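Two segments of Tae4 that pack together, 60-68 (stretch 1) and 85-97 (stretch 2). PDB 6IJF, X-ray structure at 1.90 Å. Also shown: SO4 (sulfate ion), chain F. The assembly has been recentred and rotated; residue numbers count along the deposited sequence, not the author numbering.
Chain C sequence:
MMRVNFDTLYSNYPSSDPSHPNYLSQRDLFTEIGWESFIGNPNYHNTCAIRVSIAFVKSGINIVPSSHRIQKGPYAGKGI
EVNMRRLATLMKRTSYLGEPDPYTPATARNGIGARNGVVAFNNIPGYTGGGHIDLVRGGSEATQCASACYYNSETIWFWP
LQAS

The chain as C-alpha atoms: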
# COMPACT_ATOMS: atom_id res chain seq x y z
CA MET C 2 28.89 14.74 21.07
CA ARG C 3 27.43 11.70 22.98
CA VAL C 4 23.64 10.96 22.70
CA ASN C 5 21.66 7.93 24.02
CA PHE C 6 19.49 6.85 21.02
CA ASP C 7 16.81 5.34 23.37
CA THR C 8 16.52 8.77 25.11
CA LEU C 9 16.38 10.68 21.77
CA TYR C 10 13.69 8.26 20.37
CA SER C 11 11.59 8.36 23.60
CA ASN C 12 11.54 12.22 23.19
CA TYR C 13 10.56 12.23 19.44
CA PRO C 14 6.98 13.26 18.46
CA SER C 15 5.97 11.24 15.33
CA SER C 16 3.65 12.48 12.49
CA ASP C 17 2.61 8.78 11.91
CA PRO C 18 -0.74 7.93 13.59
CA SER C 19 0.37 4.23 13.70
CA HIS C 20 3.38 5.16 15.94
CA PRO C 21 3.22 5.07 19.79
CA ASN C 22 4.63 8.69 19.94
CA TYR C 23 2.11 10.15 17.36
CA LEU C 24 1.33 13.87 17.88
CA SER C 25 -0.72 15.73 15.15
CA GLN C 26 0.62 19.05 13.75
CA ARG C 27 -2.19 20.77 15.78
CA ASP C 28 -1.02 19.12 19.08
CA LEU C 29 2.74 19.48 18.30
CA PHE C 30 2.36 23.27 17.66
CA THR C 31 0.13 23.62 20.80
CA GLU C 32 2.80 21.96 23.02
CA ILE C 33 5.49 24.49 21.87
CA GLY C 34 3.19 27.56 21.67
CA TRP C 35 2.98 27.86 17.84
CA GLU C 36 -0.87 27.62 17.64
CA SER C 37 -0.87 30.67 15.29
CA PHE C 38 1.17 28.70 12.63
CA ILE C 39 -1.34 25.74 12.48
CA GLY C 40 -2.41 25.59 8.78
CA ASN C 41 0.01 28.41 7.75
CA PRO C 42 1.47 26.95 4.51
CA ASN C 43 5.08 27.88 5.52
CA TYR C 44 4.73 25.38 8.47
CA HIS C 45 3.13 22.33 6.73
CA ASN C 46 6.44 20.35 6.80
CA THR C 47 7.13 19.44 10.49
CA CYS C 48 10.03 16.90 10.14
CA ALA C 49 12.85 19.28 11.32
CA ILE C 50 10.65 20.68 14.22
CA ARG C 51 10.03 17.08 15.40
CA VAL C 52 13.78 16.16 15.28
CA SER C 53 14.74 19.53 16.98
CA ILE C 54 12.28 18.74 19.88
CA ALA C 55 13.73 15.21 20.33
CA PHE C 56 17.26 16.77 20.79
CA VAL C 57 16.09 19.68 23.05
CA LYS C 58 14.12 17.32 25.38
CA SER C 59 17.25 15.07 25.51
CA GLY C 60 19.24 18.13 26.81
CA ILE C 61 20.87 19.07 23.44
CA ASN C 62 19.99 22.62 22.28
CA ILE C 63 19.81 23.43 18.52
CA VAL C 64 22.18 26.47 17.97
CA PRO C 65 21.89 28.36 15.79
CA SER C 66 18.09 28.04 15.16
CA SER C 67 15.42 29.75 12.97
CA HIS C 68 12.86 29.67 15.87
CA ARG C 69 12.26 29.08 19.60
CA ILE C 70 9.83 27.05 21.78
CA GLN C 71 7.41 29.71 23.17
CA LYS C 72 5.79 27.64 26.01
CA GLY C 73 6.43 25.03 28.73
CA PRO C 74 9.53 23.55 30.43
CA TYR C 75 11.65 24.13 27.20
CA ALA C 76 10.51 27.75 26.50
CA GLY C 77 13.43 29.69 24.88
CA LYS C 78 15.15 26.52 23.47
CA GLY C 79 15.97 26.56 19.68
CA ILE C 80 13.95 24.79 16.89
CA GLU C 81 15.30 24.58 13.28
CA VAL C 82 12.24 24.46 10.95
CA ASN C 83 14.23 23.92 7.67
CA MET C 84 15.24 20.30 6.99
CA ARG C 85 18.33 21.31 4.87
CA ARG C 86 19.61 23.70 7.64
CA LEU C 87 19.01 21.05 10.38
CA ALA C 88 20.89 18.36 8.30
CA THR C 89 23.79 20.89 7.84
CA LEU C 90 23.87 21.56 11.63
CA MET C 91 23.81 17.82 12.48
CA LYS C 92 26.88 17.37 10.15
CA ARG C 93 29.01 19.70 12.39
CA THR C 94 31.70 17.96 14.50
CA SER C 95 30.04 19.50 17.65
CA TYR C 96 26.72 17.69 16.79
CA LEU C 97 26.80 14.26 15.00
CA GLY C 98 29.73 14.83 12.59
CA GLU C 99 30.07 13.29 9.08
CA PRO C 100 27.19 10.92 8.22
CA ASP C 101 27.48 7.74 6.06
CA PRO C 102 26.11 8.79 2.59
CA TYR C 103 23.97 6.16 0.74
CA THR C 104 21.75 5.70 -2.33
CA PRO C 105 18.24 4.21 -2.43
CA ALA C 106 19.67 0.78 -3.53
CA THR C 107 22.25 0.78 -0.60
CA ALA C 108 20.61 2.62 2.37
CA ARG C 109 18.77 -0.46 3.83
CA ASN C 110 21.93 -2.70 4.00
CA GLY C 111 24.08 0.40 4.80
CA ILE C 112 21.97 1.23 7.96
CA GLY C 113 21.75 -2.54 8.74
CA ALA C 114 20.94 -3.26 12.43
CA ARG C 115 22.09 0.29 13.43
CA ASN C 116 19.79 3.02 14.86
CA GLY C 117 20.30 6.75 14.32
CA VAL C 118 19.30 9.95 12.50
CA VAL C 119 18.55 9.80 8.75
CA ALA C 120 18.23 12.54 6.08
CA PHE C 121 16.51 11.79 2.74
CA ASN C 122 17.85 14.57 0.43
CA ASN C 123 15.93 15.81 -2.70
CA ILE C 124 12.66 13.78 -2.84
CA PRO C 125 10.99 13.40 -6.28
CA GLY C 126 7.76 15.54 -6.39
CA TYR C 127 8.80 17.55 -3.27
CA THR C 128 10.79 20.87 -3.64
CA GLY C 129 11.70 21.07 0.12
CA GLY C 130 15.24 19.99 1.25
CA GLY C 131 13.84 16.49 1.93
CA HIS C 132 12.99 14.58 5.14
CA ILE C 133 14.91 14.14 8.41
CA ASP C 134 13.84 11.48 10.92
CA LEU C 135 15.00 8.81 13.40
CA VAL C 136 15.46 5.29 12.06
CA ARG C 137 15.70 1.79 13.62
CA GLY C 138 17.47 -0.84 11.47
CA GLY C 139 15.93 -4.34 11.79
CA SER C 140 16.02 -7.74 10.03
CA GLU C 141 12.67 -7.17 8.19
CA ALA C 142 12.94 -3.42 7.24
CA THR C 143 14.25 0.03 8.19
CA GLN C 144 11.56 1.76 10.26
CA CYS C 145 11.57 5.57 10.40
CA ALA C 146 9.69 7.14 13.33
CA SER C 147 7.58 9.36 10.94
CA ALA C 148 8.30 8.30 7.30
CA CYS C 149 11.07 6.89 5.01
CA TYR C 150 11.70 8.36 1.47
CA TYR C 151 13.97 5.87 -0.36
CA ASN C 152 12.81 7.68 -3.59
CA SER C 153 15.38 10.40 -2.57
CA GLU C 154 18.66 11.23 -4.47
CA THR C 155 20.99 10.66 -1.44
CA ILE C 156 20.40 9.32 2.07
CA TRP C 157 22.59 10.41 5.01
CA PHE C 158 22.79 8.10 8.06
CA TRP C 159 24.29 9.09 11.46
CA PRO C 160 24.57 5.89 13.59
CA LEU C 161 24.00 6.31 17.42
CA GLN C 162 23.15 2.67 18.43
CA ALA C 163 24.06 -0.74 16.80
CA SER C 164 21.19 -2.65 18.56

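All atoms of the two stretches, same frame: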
# COMPACT_ATOMS: atom_id res chain seq x y z
N GLY C 60 18.24 17.23 26.18
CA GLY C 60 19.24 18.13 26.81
C GLY C 60 20.26 18.64 25.81
O GLY C 60 21.32 19.09 26.23
N ILE C 61 19.95 18.59 24.51
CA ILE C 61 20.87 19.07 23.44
C ILE C 61 20.16 20.22 22.72
O ILE C 61 19.20 19.97 21.97
CB ILE C 61 21.25 17.92 22.49
CG1 ILE C 61 21.76 16.70 23.25
CG2 ILE C 61 22.25 18.40 21.44
CD1 ILE C 61 22.14 15.53 22.37
N ASN C 62 20.64 21.44 22.90
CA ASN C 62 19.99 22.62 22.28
C ASN C 62 20.46 22.71 20.83
O ASN C 62 21.59 22.29 20.53
CB ASN C 62 20.23 23.91 23.08
CG ASN C 62 19.27 25.02 22.69
OD1 ASN C 62 18.28 24.80 21.97
ND2 ASN C 62 19.55 26.23 23.17
N ILE C 63 19.59 23.25 19.98
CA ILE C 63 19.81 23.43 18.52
C ILE C 63 20.24 24.89 18.34
O ILE C 63 19.35 25.74 18.38
CB ILE C 63 18.50 23.11 17.76
CG1 ILE C 63 18.04 21.66 17.98
CG2 ILE C 63 18.63 23.43 16.28
CD1 ILE C 63 19.09 20.61 17.70
N VAL C 64 21.55 25.12 18.09
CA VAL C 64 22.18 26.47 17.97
C VAL C 64 23.14 26.48 16.78
O VAL C 64 24.06 25.65 16.69
CB VAL C 64 22.87 26.86 19.29
CG1 VAL C 64 21.91 26.74 20.44
CG2 VAL C 64 24.13 26.05 19.58
N PRO C 65 22.98 27.39 15.80
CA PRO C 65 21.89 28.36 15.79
C PRO C 65 20.54 27.71 15.45
O PRO C 65 20.52 26.57 15.01
CB PRO C 65 22.27 29.33 14.66
CG PRO C 65 23.17 28.50 13.73
CD PRO C 65 23.86 27.51 14.63
N SER C 66 19.46 28.51 15.50
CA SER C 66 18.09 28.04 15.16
C SER C 66 17.29 29.15 14.50
O SER C 66 17.53 30.32 14.83
CB SER C 66 17.42 27.51 16.40
OG SER C 66 17.19 28.54 17.34
N SER C 67 16.38 28.80 13.62
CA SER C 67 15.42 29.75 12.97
C SER C 67 14.41 30.26 14.01
O SER C 67 13.98 31.40 13.89
CB SER C 67 14.74 29.12 11.78
OG SER C 67 14.08 27.91 12.12
N HIS C 68 14.03 29.42 14.98
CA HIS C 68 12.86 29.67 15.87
C HIS C 68 13.13 29.18 17.28
O HIS C 68 14.16 28.50 17.54
CB HIS C 68 11.60 28.96 15.34
CG HIS C 68 11.06 29.46 14.05
ND1 HIS C 68 11.71 29.26 12.84
CD2 HIS C 68 9.90 30.10 13.76
CE1 HIS C 68 10.99 29.78 11.87
NE2 HIS C 68 9.86 30.28 12.40
N ARG C 85 16.94 21.15 5.43
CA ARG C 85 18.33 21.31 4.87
C ARG C 85 19.26 21.93 5.94
O ARG C 85 20.38 21.39 6.17
CB ARG C 85 18.27 22.13 3.57
CG ARG C 85 19.60 22.17 2.80
CD ARG C 85 19.61 23.15 1.64
NE ARG C 85 18.31 23.35 0.97
CZ ARG C 85 17.78 22.54 0.05
NH1 ARG C 85 18.40 21.42 -0.31
NH2 ARG C 85 16.60 22.84 -0.49
N ARG C 86 18.82 23.02 6.58
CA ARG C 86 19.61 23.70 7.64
C ARG C 86 19.82 22.76 8.82
O ARG C 86 20.96 22.71 9.31
CB ARG C 86 18.96 25.02 8.05
CG ARG C 86 19.09 26.09 6.98
CD ARG C 86 19.22 27.49 7.58
NE ARG C 86 17.98 27.83 8.23
CZ ARG C 86 16.84 28.11 7.60
NH1 ARG C 86 15.76 28.42 8.30
NH2 ARG C 86 16.78 28.10 6.28
N LEU C 87 18.80 21.98 9.24
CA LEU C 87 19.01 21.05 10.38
C LEU C 87 20.04 19.98 9.98
O LEU C 87 20.87 19.63 10.82
CB LEU C 87 17.68 20.45 10.85
CG LEU C 87 17.78 19.53 12.07
CD1 LEU C 87 18.36 20.24 13.28
CD2 LEU C 87 16.43 18.94 12.43
N ALA C 88 19.96 19.43 8.76
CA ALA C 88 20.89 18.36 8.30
C ALA C 88 22.33 18.90 8.28
O ALA C 88 23.23 18.22 8.74
CB ALA C 88 20.46 17.89 6.92
N THR C 89 22.51 20.13 7.80
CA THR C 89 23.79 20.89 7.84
C THR C 89 24.31 20.99 9.28
O THR C 89 25.46 20.63 9.53
CB THR C 89 23.58 22.27 7.19
OG1 THR C 89 23.15 21.99 5.85
CG2 THR C 89 24.82 23.13 7.23
N LEU C 90 23.47 21.41 10.22
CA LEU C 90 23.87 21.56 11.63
C LEU C 90 24.30 20.22 12.20
O LEU C 90 25.31 20.16 12.94
CB LEU C 90 22.67 22.13 12.40
CG LEU C 90 22.88 22.34 13.90
CD1 LEU C 90 22.26 23.67 14.29
CD2 LEU C 90 22.28 21.21 14.72
N MET C 91 23.54 19.16 11.91
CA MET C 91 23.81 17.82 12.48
C MET C 91 25.19 17.34 12.01
O MET C 91 25.81 16.54 12.77
CB MET C 91 22.75 16.80 12.05
CG MET C 91 21.42 16.90 12.85
SD MET C 91 21.72 16.62 14.59
CE MET C 91 20.55 17.75 15.34
N LYS C 92 25.61 17.79 10.82
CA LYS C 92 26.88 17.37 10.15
C LYS C 92 28.08 17.95 10.89
O LYS C 92 29.17 17.40 10.74
CB LYS C 92 26.92 17.87 8.70
CG LYS C 92 27.34 16.87 7.66
CD LYS C 92 27.11 17.38 6.24
CE LYS C 92 28.02 16.71 5.22
NZ LYS C 92 27.78 17.23 3.85
N ARG C 93 27.90 19.04 11.66
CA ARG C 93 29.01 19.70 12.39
C ARG C 93 29.61 18.73 13.39
O ARG C 93 28.86 17.91 13.96
CB ARG C 93 28.56 21.00 13.04
CG ARG C 93 28.14 22.02 11.99
CD ARG C 93 27.21 23.04 12.60
NE ARG C 93 27.81 23.65 13.78
CZ ARG C 93 27.15 24.36 14.70
NH1 ARG C 93 27.80 24.81 15.76
NH2 ARG C 93 25.85 24.58 14.58
N THR C 94 30.92 18.83 13.60
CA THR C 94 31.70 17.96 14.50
C THR C 94 31.15 18.13 15.93
O THR C 94 31.24 17.17 16.73
CB THR C 94 33.21 18.24 14.37
OG1 THR C 94 33.45 19.65 14.32
CG2 THR C 94 33.81 17.65 13.12
N SER C 95 30.59 19.30 16.28
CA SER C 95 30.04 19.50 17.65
C SER C 95 28.68 18.83 17.79
O SER C 95 28.20 18.74 18.94
CB SER C 95 29.96 20.96 18.05
OG SER C 95 29.20 21.68 17.11
N TYR C 96 27.98 18.47 16.70
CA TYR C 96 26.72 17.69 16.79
C TYR C 96 27.05 16.22 16.49
O TYR C 96 27.66 15.57 17.36
CB TYR C 96 25.62 18.34 15.95
CG TYR C 96 24.99 19.52 16.63
CD1 TYR C 96 24.02 19.35 17.60
CD2 TYR C 96 25.40 20.81 16.33
CE1 TYR C 96 23.44 20.44 18.23
CE2 TYR C 96 24.85 21.91 16.98
CZ TYR C 96 23.85 21.72 17.92
OH TYR C 96 23.28 22.78 18.55
N LEU C 97 26.67 15.70 15.31
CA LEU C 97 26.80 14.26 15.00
C LEU C 97 28.02 13.97 14.13
O LEU C 97 28.41 12.77 14.06
CB LEU C 97 25.51 13.81 14.32
CG LEU C 97 24.42 13.16 15.18
CD1 LEU C 97 24.28 13.83 16.52
CD2 LEU C 97 23.09 13.12 14.42
S SO4 F . 31.56 23.22 14.59
O1 SO4 F . 32.78 23.91 14.94
O2 SO4 F . 31.72 21.82 14.87
O3 SO4 F . 30.47 23.76 15.38
O4 SO4 F . 31.31 23.38 13.18

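The contact between the two segments is a small one in which an extended, irregular segment of backbone is held by hydrogen bonds to two side chains, Y96 and R93, and is backed by a modest apolar cluster centred on I63. Stretch 2 supplies the last turns of a helix and the type I beta turn from R93 to Y96 that follows it; together the two stretches bury 364 Å².

Y96 contributes the largest area of any residue here. Its CA-to-CB bond points sideways to stretch 1, but the end of the ring comes nearer, and the hydroxyl meets the backbone on both sides of I63. Y96 OH donates to N62 O at 2.6 Å and accepts from V64 N at 2.9 Å, with an N-H...O angle of 157°. One hydroxyl thus satisfies a carbonyl and an amide two residues apart, an arrangement that also brings I63 CA to 3.5 Å from Y96 OH. The ring carbons serve the apolar side of the contact: I61 CG2 lies 4.0 Å from Y96 CE1, and I63 CD1 lies 4.4 Å from the same atom.

The carbonyl of V64, two residues on from that of N62, is taken by R93, at the start of the turn. R93 NH2 donates to V64 O at 3.0 Å with an angle of 162°, the oxygen lying at the edge of the guanidinium near its plane, as suits an acceptor. The same group also binds the sulfate, probably from the crystallisation liquor: R93 NE and R93 NH1 both donate to SO4 O3, at 3.1 and 2.9 Å. S95 adds two further bonds to the ion, from S95 N to SO4 O2 at 3.1 Å and from S95 OG to SO4 O3 at 3.0 Å. R93 therefore bridges the backbone of stretch 1 and the anion.

Beneath these polar links, the side chain of I63 reaches the helix. I63 CG2 is 4.1 Å from L90 CD1 and 4.4 Å from L87 CD1, while I63 CD1 is 4.0 Å from M91 CE, so the isoleucine packs against three helical side chains. L90 extends the apolar surface to P65, whose CD lies 4.2 Å from L90 CD1. The peptide bond preceding P65 is cis, and the carbonyls around it also approach the leucine, with V64 O at 3.6 Å and P65 O at 3.5 Å from L90 CD1. Farther along, the contact thins to S67 CB, 3.7 Å from R86 NH1 at the edge of that guanidinium.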